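Local coordinates for protein (hdlp (histone deacetylase-like protein)) (Aquifex aeolicus, PDB 1C3P) that probably acts as a zinc-dependent deacetylase of the histone deacetylase family, with an arginase-like alpha/beta fold and a possible role in acetoin catabolism, at residues Leu30-Lys35 with Ala303-Thr307; Thr257-Asp263 with Gly296-Leu302. All coordinates share one frame. Residues are numbered along the deposited sequence.

Contact 1: residues Leu30-Lys35 with Ala303-Thr307. Unlike the reference sequence in segment 30-35: Lys35 (reference Leu).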
ATOM      1  N   LEU A  30       5.688  14.287   1.228  1.00 19.56           N
ATOM      2  CA  LEU A  30       4.604  15.198   1.537  1.00 25.97           C
ATOM      3  C   LEU A  30       4.040  14.849   2.908  1.00 18.44           C
ATOM      4  O   LEU A  30       3.694  15.744   3.662  1.00 25.05           O
ATOM      5  CB  LEU A  30       3.505  15.125   0.472  1.00 22.90           C
ATOM      6  CG  LEU A  30       2.288  16.061   0.618  1.00 26.62           C
ATOM      7  CD1 LEU A  30       1.471  15.670   1.819  1.00 38.27           C
ATOM      8  CD2 LEU A  30       2.754  17.513   0.742  1.00 25.71           C
ATOM      9  N   LEU A  31       3.947  13.553   3.223  1.00 19.65           N
ATOM     10  CA  LEU A  31       3.415  13.128   4.520  1.00 20.47           C
ATOM     11  C   LEU A  31       4.309  13.689   5.624  1.00 23.85           C
ATOM     12  O   LEU A  31       3.825  14.235   6.610  1.00 21.24           O
ATOM     13  CB  LEU A  31       3.399  11.598   4.648  1.00 20.60           C
ATOM     14  CG  LEU A  31       2.323  10.859   5.474  1.00 39.80           C
ATOM     15  CD1 LEU A  31       2.927   9.565   6.080  1.00 23.99           C
ATOM     16  CD2 LEU A  31       1.794  11.716   6.582  1.00 28.48           C
ATOM     17  N   LEU A  32       5.615  13.536   5.457  1.00 23.91           N
ATOM     18  CA  LEU A  32       6.553  14.027   6.453  1.00 24.82           C
ATOM     19  C   LEU A  32       6.406  15.523   6.658  1.00 19.56           C
ATOM     20  O   LEU A  32       6.339  15.975   7.793  1.00 20.71           O
ATOM     21  CB  LEU A  32       8.000  13.700   6.059  1.00 24.81           C
ATOM     22  CG  LEU A  32       8.473  12.245   6.167  1.00 27.00           C
ATOM     23  CD1 LEU A  32       9.957  12.151   5.812  1.00 27.13           C
ATOM     24  CD2 LEU A  32       8.268  11.750   7.587  1.00 34.49           C
ATOM     25  N   ARG A  33       6.357  16.284   5.566  1.00 23.25           N
ATOM     26  CA  ARG A  33       6.222  17.731   5.685  1.00 24.33           C
ATOM     27  C   ARG A  33       4.880  18.098   6.297  1.00 30.33           C
ATOM     28  O   ARG A  33       4.776  19.064   7.045  1.00 25.45           O
ATOM     29  CB  ARG A  33       6.390  18.406   4.318  1.00 23.46           C
ATOM     30  CG  ARG A  33       7.814  18.281   3.755  1.00 26.94           C
ATOM     31  CD  ARG A  33       8.078  19.234   2.594  1.00 42.13           C
ATOM     32  NE  ARG A  33       7.204  18.979   1.456  1.00 59.06           N
ATOM     33  CZ  ARG A  33       7.246  19.659   0.313  1.00 60.87           C
ATOM     34  NH1 ARG A  33       8.122  20.639   0.154  1.00 65.33           N
ATOM     35  NH2 ARG A  33       6.416  19.350  -0.676  1.00 56.24           N
ATOM     36  N   PHE A  34       3.856  17.309   5.990  1.00 24.98           N
ATOM     37  CA  PHE A  34       2.526  17.555   6.511  1.00 27.09           C
ATOM     38  C   PHE A  34       2.458  17.271   8.015  1.00 23.93           C
ATOM     39  O   PHE A  34       1.947  18.082   8.792  1.00 21.71           O
ATOM     40  CB  PHE A  34       1.506  16.680   5.773  1.00 24.88           C
ATOM     41  CG  PHE A  34       0.088  17.000   6.114  1.00 20.46           C
ATOM     42  CD1 PHE A  34      -0.509  18.151   5.622  1.00 18.74           C
ATOM     43  CD2 PHE A  34      -0.648  16.163   6.957  1.00 20.19           C
ATOM     44  CE1 PHE A  34      -1.839  18.472   5.963  1.00 23.04           C
ATOM     45  CE2 PHE A  34      -1.969  16.467   7.304  1.00 25.08           C
ATOM     46  CZ  PHE A  34      -2.566  17.630   6.802  1.00 23.31           C
ATOM     47  N   LYS A  35       2.978  16.134   8.462  1.00 21.33           N
ATOM     48  CA  LYS A  35       2.893  15.904   9.891  1.00 22.54           C
ATOM     49  C   LYS A  35       3.729  16.906  10.667  1.00 24.68           C
ATOM     50  O   LYS A  35       3.404  17.224  11.804  1.00 22.33           O
ATOM     51  CB  LYS A  35       3.285  14.487  10.247  1.00 29.70           C
ATOM     52  CG  LYS A  35       2.179  13.495   9.927  1.00 29.48           C
ATOM     53  CD  LYS A  35       2.598  12.097  10.275  1.00 42.17           C
ATOM     54  CE  LYS A  35       3.782  11.678   9.444  1.00 34.89           C
ATOM     55  NZ  LYS A  35       4.984  12.528   9.646  1.00 67.18           N
ATOM     56  N   ALA A 303      -2.385  12.645   2.376  1.00 19.58           N
ATOM     57  CA  ALA A 303      -1.868  13.298   3.569  1.00 19.77           C
ATOM     58  C   ALA A 303      -2.764  13.215   4.784  1.00 19.19           C
ATOM     59  O   ALA A 303      -2.301  12.897   5.881  1.00 22.51           O
ATOM     60  CB  ALA A 303      -1.543  14.751   3.269  1.00 21.69           C
ATOM     61  N   ARG A 304      -4.050  13.501   4.618  1.00 20.12           N
ATOM     62  CA  ARG A 304      -4.931  13.465   5.767  1.00 18.04           C
ATOM     63  C   ARG A 304      -5.174  12.052   6.277  1.00 21.00           C
ATOM     64  O   ARG A 304      -5.197  11.819   7.487  1.00 19.45           O
ATOM     65  CB  ARG A 304      -6.289  14.132   5.444  1.00 21.09           C
ATOM     66  CG  ARG A 304      -6.249  15.630   5.070  1.00 24.34           C
ATOM     67  CD  ARG A 304      -7.691  16.190   4.996  1.00 27.09           C
ATOM     68  NE  ARG A 304      -8.538  15.302   4.215  1.00 45.73           N
ATOM     69  CZ  ARG A 304      -9.858  15.197   4.329  1.00 39.82           C
ATOM     70  NH1 ARG A 304     -10.541  15.934   5.207  1.00 28.40           N
ATOM     71  NH2 ARG A 304     -10.498  14.320   3.571  1.00 41.77           N
ATOM     72  N   ALA A 305      -5.343  11.102   5.360  1.00 19.93           N
ATOM     73  CA  ALA A 305      -5.622   9.729   5.761  1.00 18.70           C
ATOM     74  C   ALA A 305      -4.471   9.066   6.490  1.00 16.46           C
ATOM     75  O   ALA A 305      -4.674   8.434   7.527  1.00 19.49           O
ATOM     76  CB  ALA A 305      -6.050   8.886   4.523  1.00 18.26           C
ATOM     77  N   TRP A 306      -3.257   9.185   5.961  1.00 21.92           N
ATOM     78  CA  TRP A 306      -2.138   8.582   6.660  1.00 18.99           C
ATOM     79  C   TRP A 306      -1.890   9.319   7.960  1.00 20.26           C
ATOM     80  O   TRP A 306      -1.354   8.747   8.906  1.00 21.20           O
ATOM     81  CB  TRP A 306      -0.873   8.566   5.805  1.00 17.96           C
ATOM     82  CG  TRP A 306      -0.861   7.418   4.821  1.00 21.34           C
ATOM     83  CD1 TRP A 306      -1.611   6.282   4.883  1.00 19.88           C
ATOM     84  CD2 TRP A 306      -0.012   7.277   3.679  1.00 16.55           C
ATOM     85  NE1 TRP A 306      -1.280   5.436   3.849  1.00 15.95           N
ATOM     86  CE2 TRP A 306      -0.301   6.023   3.097  1.00 19.37           C
ATOM     87  CE3 TRP A 306       0.970   8.089   3.091  1.00 17.80           C
ATOM     88  CZ2 TRP A 306       0.359   5.562   1.949  1.00 24.85           C
ATOM     89  CZ3 TRP A 306       1.624   7.634   1.953  1.00 29.69           C
ATOM     90  CH2 TRP A 306       1.313   6.376   1.395  1.00 17.04           C
ATOM     91  N   THR A 307      -2.274  10.588   8.015  1.00 18.60           N
ATOM     92  CA  THR A 307      -2.090  11.326   9.256  1.00 16.88           C
ATOM     93  C   THR A 307      -2.983  10.676  10.314  1.00 17.47           C
ATOM     94  O   THR A 307      -2.565  10.518  11.458  1.00 18.94           O
ATOM     95  CB  THR A 307      -2.406  12.833   9.065  1.00 22.05           C
ATOM     96  OG1 THR A 307      -1.341  13.433   8.313  1.00 21.58           O
ATOM     97  CG2 THR A 307      -2.539  13.546  10.410  1.00 24.86           C
TER
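This is a buried helix-helix packing contact in the alpha/beta fold of the histone deacetylase family, joining helix 28-37 to helix 299-314. The short axes cross at -70° with a closest approach of 9.7 Å; Ala303 lies at the closest backbone approach, its CA 5.4 Å from Leu31 CA. Ala303 CB touches Leu30 CD1 at 3.5 Å and also lies over one face of the Phe34 ring, 4.1 Å from its centroid and 16° off its normal, a CH-pi contact. Thr307 OG1 donates to Ala303 O (2.7 Å) within its own helix, so its hydroxyl is satisfied while it sits at the edge of the same ring, 3.1 Å from Phe34 CD2. Leu31 bends its end across to Trp306, CD1 to CE3 3.9 Å. Lys35, a Leu in the reference sequence, lays its CG 3.9 Å from Thr307 OG1 and forms a cation-pi contact with Trp310. Helix 324-332 packs on Leu30 and Phe34, while Leu32 and Lys35 rest on strand 4-8.

Contact 2: residues Thr257-Asp263 with Gly296-Leu302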
ATOM      1  N   THR A 257      -4.118   4.598   0.099  1.00 19.72           N
ATOM      2  CA  THR A 257      -5.251   5.497   0.294  1.00 19.88           C
ATOM      3  C   THR A 257      -6.131   5.623  -0.940  1.00 20.58           C
ATOM      4  O   THR A 257      -7.087   6.395  -0.943  1.00 14.59           O
ATOM      5  CB  THR A 257      -4.785   6.920   0.722  1.00 14.02           C
ATOM      6  OG1 THR A 257      -3.966   7.495  -0.300  1.00 17.58           O
ATOM      7  CG2 THR A 257      -3.983   6.841   2.022  1.00 19.67           C
ATOM      8  N   ASP A 258      -5.838   4.856  -1.986  1.00 16.56           N
ATOM      9  CA  ASP A 258      -6.674   4.949  -3.166  1.00 16.39           C
ATOM     10  C   ASP A 258      -8.146   4.564  -3.002  1.00 21.25           C
ATOM     11  O   ASP A 258      -8.940   4.826  -3.895  1.00 22.52           O
ATOM     12  CB  ASP A 258      -6.047   4.234  -4.375  1.00 18.38           C
ATOM     13  CG  ASP A 258      -5.603   2.823  -4.078  1.00 25.85           C
ATOM     14  OD1 ASP A 258      -5.918   2.304  -2.988  1.00 22.32           O
ATOM     15  OD2 ASP A 258      -4.933   2.231  -4.958  1.00 18.12           O
ATOM     16  N   PRO A 259      -8.527   3.871  -1.913  1.00 18.17           N
ATOM     17  CA  PRO A 259      -9.955   3.553  -1.787  1.00 21.24           C
ATOM     18  C   PRO A 259     -10.854   4.775  -1.487  1.00 20.88           C
ATOM     19  O   PRO A 259     -12.075   4.691  -1.586  1.00 19.25           O
ATOM     20  CB  PRO A 259      -9.977   2.517  -0.654  1.00 21.18           C
ATOM     21  CG  PRO A 259      -8.788   2.921   0.180  1.00 36.11           C
ATOM     22  CD  PRO A 259      -7.755   3.137  -0.888  1.00 25.88           C
ATOM     23  N   LEU A 260     -10.252   5.910  -1.146  1.00 18.75           N
ATOM     24  CA  LEU A 260     -11.018   7.114  -0.825  1.00 22.16           C
ATOM     25  C   LEU A 260     -11.756   7.755  -1.996  1.00 24.16           C
ATOM     26  O   LEU A 260     -11.307   7.731  -3.151  1.00 21.69           O
ATOM     27  CB  LEU A 260     -10.104   8.171  -0.177  1.00 20.35           C
ATOM     28  CG  LEU A 260      -9.377   7.740   1.100  1.00 21.82           C
ATOM     29  CD1 LEU A 260      -8.276   8.746   1.443  1.00 18.57           C
ATOM     30  CD2 LEU A 260     -10.365   7.576   2.225  1.00 19.18           C
ATOM     31  N   LEU A 261     -12.900   8.344  -1.677  1.00 19.54           N
ATOM     32  CA  LEU A 261     -13.735   9.027  -2.663  1.00 17.34           C
ATOM     33  C   LEU A 261     -12.951  10.005  -3.541  1.00 18.11           C
ATOM     34  O   LEU A 261     -13.139  10.046  -4.760  1.00 19.02           O
ATOM     35  CB  LEU A 261     -14.865   9.768  -1.938  1.00 19.96           C
ATOM     36  CG  LEU A 261     -15.728  10.724  -2.770  1.00 29.99           C
ATOM     37  CD1 LEU A 261     -16.333   9.981  -3.941  1.00 33.66           C
ATOM     38  CD2 LEU A 261     -16.817  11.325  -1.894  1.00 44.71           C
ATOM     39  N   GLU A 262     -12.049  10.770  -2.935  1.00 22.68           N
ATOM     40  CA  GLU A 262     -11.275  11.757  -3.681  1.00 18.46           C
ATOM     41  C   GLU A 262     -10.206  11.221  -4.623  1.00 25.65           C
ATOM     42  O   GLU A 262      -9.659  11.976  -5.432  1.00 25.49           O
ATOM     43  CB  GLU A 262     -10.637  12.761  -2.723  1.00 22.01           C
ATOM     44  CG  GLU A 262     -11.638  13.655  -2.034  1.00 22.94           C
ATOM     45  CD  GLU A 262     -12.173  13.059  -0.761  1.00 23.11           C
ATOM     46  OE1 GLU A 262     -11.949  11.853  -0.505  1.00 24.58           O
ATOM     47  OE2 GLU A 262     -12.836  13.806  -0.019  1.00 27.06           O
ATOM     48  N   ASP A 263      -9.903   9.928  -4.537  1.00 22.45           N
ATOM     49  CA  ASP A 263      -8.889   9.356  -5.411  1.00 15.93           C
ATOM     50  C   ASP A 263      -9.606   8.757  -6.611  1.00 22.32           C
ATOM     51  O   ASP A 263     -10.408   7.816  -6.495  1.00 18.50           O
ATOM     52  CB  ASP A 263      -8.055   8.325  -4.641  1.00 18.99           C
ATOM     53  CG  ASP A 263      -6.813   7.896  -5.397  1.00 22.21           C
ATOM     54  OD1 ASP A 263      -5.814   7.578  -4.728  1.00 23.19           O
ATOM     55  OD2 ASP A 263      -6.832   7.862  -6.649  1.00 25.02           O
ATOM     56  N   GLY A 296      -1.974   5.520  -3.690  1.00 28.52           N
ATOM     57  CA  GLY A 296      -2.743   6.656  -3.212  1.00 23.21           C
ATOM     58  C   GLY A 296      -2.236   7.710  -4.163  1.00 26.34           C
ATOM     59  O   GLY A 296      -1.030   7.927  -4.247  1.00 26.05           O
ATOM     60  N   TYR A 297      -3.138   8.379  -4.873  1.00 22.61           N
ATOM     61  CA  TYR A 297      -2.697   9.321  -5.882  1.00 22.58           C
ATOM     62  C   TYR A 297      -3.217  10.752  -5.769  1.00 24.98           C
ATOM     63  O   TYR A 297      -2.919  11.576  -6.631  1.00 26.51           O
ATOM     64  CB  TYR A 297      -3.025   8.727  -7.258  1.00 23.68           C
ATOM     65  CG  TYR A 297      -2.579   7.271  -7.387  1.00 25.14           C
ATOM     66  CD1 TYR A 297      -3.354   6.217  -6.870  1.00 28.31           C
ATOM     67  CD2 TYR A 297      -1.351   6.958  -7.958  1.00 29.74           C
ATOM     68  CE1 TYR A 297      -2.899   4.886  -6.923  1.00 24.18           C
ATOM     69  CE2 TYR A 297      -0.892   5.641  -8.014  1.00 27.09           C
ATOM     70  CZ  TYR A 297      -1.658   4.616  -7.501  1.00 28.68           C
ATOM     71  OH  TYR A 297      -1.156   3.329  -7.577  1.00 28.17           O
ATOM     72  N   HIS A 298      -3.983  11.038  -4.715  1.00 23.80           N
ATOM     73  CA  HIS A 298      -4.507  12.381  -4.469  1.00 23.44           C
ATOM     74  C   HIS A 298      -3.733  12.885  -3.255  1.00 23.11           C
ATOM     75  O   HIS A 298      -3.821  12.304  -2.174  1.00 22.64           O
ATOM     76  CB  HIS A 298      -5.990  12.359  -4.120  1.00 23.37           C
ATOM     77  CG  HIS A 298      -6.577  13.731  -3.994  1.00 32.94           C
ATOM     78  ND1 HIS A 298      -7.146  14.402  -5.054  1.00 38.29           N
ATOM     79  CD2 HIS A 298      -6.577  14.598  -2.957  1.00 24.31           C
ATOM     80  CE1 HIS A 298      -7.474  15.624  -4.676  1.00 26.60           C
ATOM     81  NE2 HIS A 298      -7.138  15.769  -3.406  1.00 36.57           N
ATOM     82  N   PRO A 299      -2.976  13.984  -3.413  1.00 21.07           N
ATOM     83  CA  PRO A 299      -2.179  14.543  -2.320  1.00 26.62           C
ATOM     84  C   PRO A 299      -2.911  14.881  -1.025  1.00 25.75           C
ATOM     85  O   PRO A 299      -2.416  14.600   0.068  1.00 24.36           O
ATOM     86  CB  PRO A 299      -1.524  15.769  -2.971  1.00 28.95           C
ATOM     87  CG  PRO A 299      -2.557  16.176  -4.009  1.00 35.16           C
ATOM     88  CD  PRO A 299      -2.811  14.810  -4.623  1.00 27.42           C
ATOM     89  N   TYR A 300      -4.074  15.500  -1.142  1.00 24.48           N
ATOM     90  CA  TYR A 300      -4.835  15.859   0.041  1.00 22.94           C
ATOM     91  C   TYR A 300      -5.353  14.623   0.757  1.00 22.80           C
ATOM     92  O   TYR A 300      -5.286  14.521   1.985  1.00 19.14           O
ATOM     93  CB  TYR A 300      -6.033  16.717  -0.340  1.00 25.24           C
ATOM     94  CG  TYR A 300      -5.735  18.085  -0.915  1.00 30.44           C
ATOM     95  CD1 TYR A 300      -4.458  18.440  -1.351  1.00 26.01           C
ATOM     96  CD2 TYR A 300      -6.761  19.011  -1.079  1.00 31.37           C
ATOM     97  CE1 TYR A 300      -4.222  19.682  -1.942  1.00 29.66           C
ATOM     98  CE2 TYR A 300      -6.541  20.243  -1.662  1.00 35.88           C
ATOM     99  CZ  TYR A 300      -5.273  20.572  -2.096  1.00 38.44           C
ATOM    100  OH  TYR A 300      -5.081  21.778  -2.714  1.00 33.41           O
ATOM    101  N   ALA A 301      -5.897  13.702  -0.029  1.00 23.08           N
ATOM    102  CA  ALA A 301      -6.485  12.476   0.492  1.00 21.68           C
ATOM    103  C   ALA A 301      -5.434  11.665   1.214  1.00 23.49           C
ATOM    104  O   ALA A 301      -5.647  11.203   2.330  1.00 21.21           O
ATOM    105  CB  ALA A 301      -7.093  11.661  -0.646  1.00 19.52           C
ATOM    106  N   LEU A 302      -4.299  11.500   0.545  1.00 23.19           N
ATOM    107  CA  LEU A 302      -3.176  10.756   1.072  1.00 20.66           C
ATOM    108  C   LEU A 302      -2.687  11.349   2.383  1.00 22.08           C
ATOM    109  O   LEU A 302      -2.601  10.654   3.386  1.00 20.43           O
ATOM    110  CB  LEU A 302      -2.054  10.750   0.022  1.00 23.31           C
ATOM    111  CG  LEU A 302      -0.649  10.202   0.290  1.00 36.66           C
ATOM    112  CD1 LEU A 302       0.096  10.100  -1.032  1.00 38.41           C
ATOM    113  CD2 LEU A 302       0.113  11.103   1.238  1.00 28.52           C
TER
HETATM  114  O   HOH W   1      -5.381   9.056  -2.279  1.00 27.25           O
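In this histone deacetylase family member (arginase clan), the loop after strand 250-254 carries a zinc ligand and folds through two consecutive type I turns, Thr257-Leu260 and Leu260-Asp263, against the start of helix 299-314. Thr257 OG1 lies 3.3 Å from Gly296 CA, where a CB would clash with that hydroxyl, and 3.6 Å from Leu302 CA. Asp258 is a zinc ligand in a structure of this protein, although no metal is bound here; its OD1 hydrogen-bonds Ala169 N and its OD2, which hydrogen-bonds His170 ND1, sits 3.9 Å from Tyr297 CE1, at the ring edge. Leu260 CD1 then packs on Ala301 CB at 3.8 Å. Glu262 places CB over one face of the His298 ring and 4.3 Å from Ala301 CB, while its carboxylate turns off to Arg356 and Tyr346. Asp263 ends the second turn: OD1 accepts from Tyr297 N at 2.8 Å and from a water at 2.9 Å, and that water also hydrogen-bonds Thr257 OG1 at 2.9 Å.

Both contacts use helix 299-314: contact 2 packs the metal-site loop against its N-terminal start, and contact 1 sets helix 28-37 against its next turns. Their centres are about 12 Å apart, and in sequence contact 2 is nested within the span closed by contact 1. They meet directly where Thr257 CG2 packs against Trp306 NE1 (3.6 Å) and Ala305 CB (3.8 Å), and where Leu260 CD1 touches Ala305 CB (3.8 Å). Contact 2 supplies Asp258 to the zinc site, its side chain about 3 Å from those of Asp168 and His170 at the nearest atoms. Contact 1 lies farther back, the Trp306 side chain being about 8 Å from that of Asp168 at the nearest atoms.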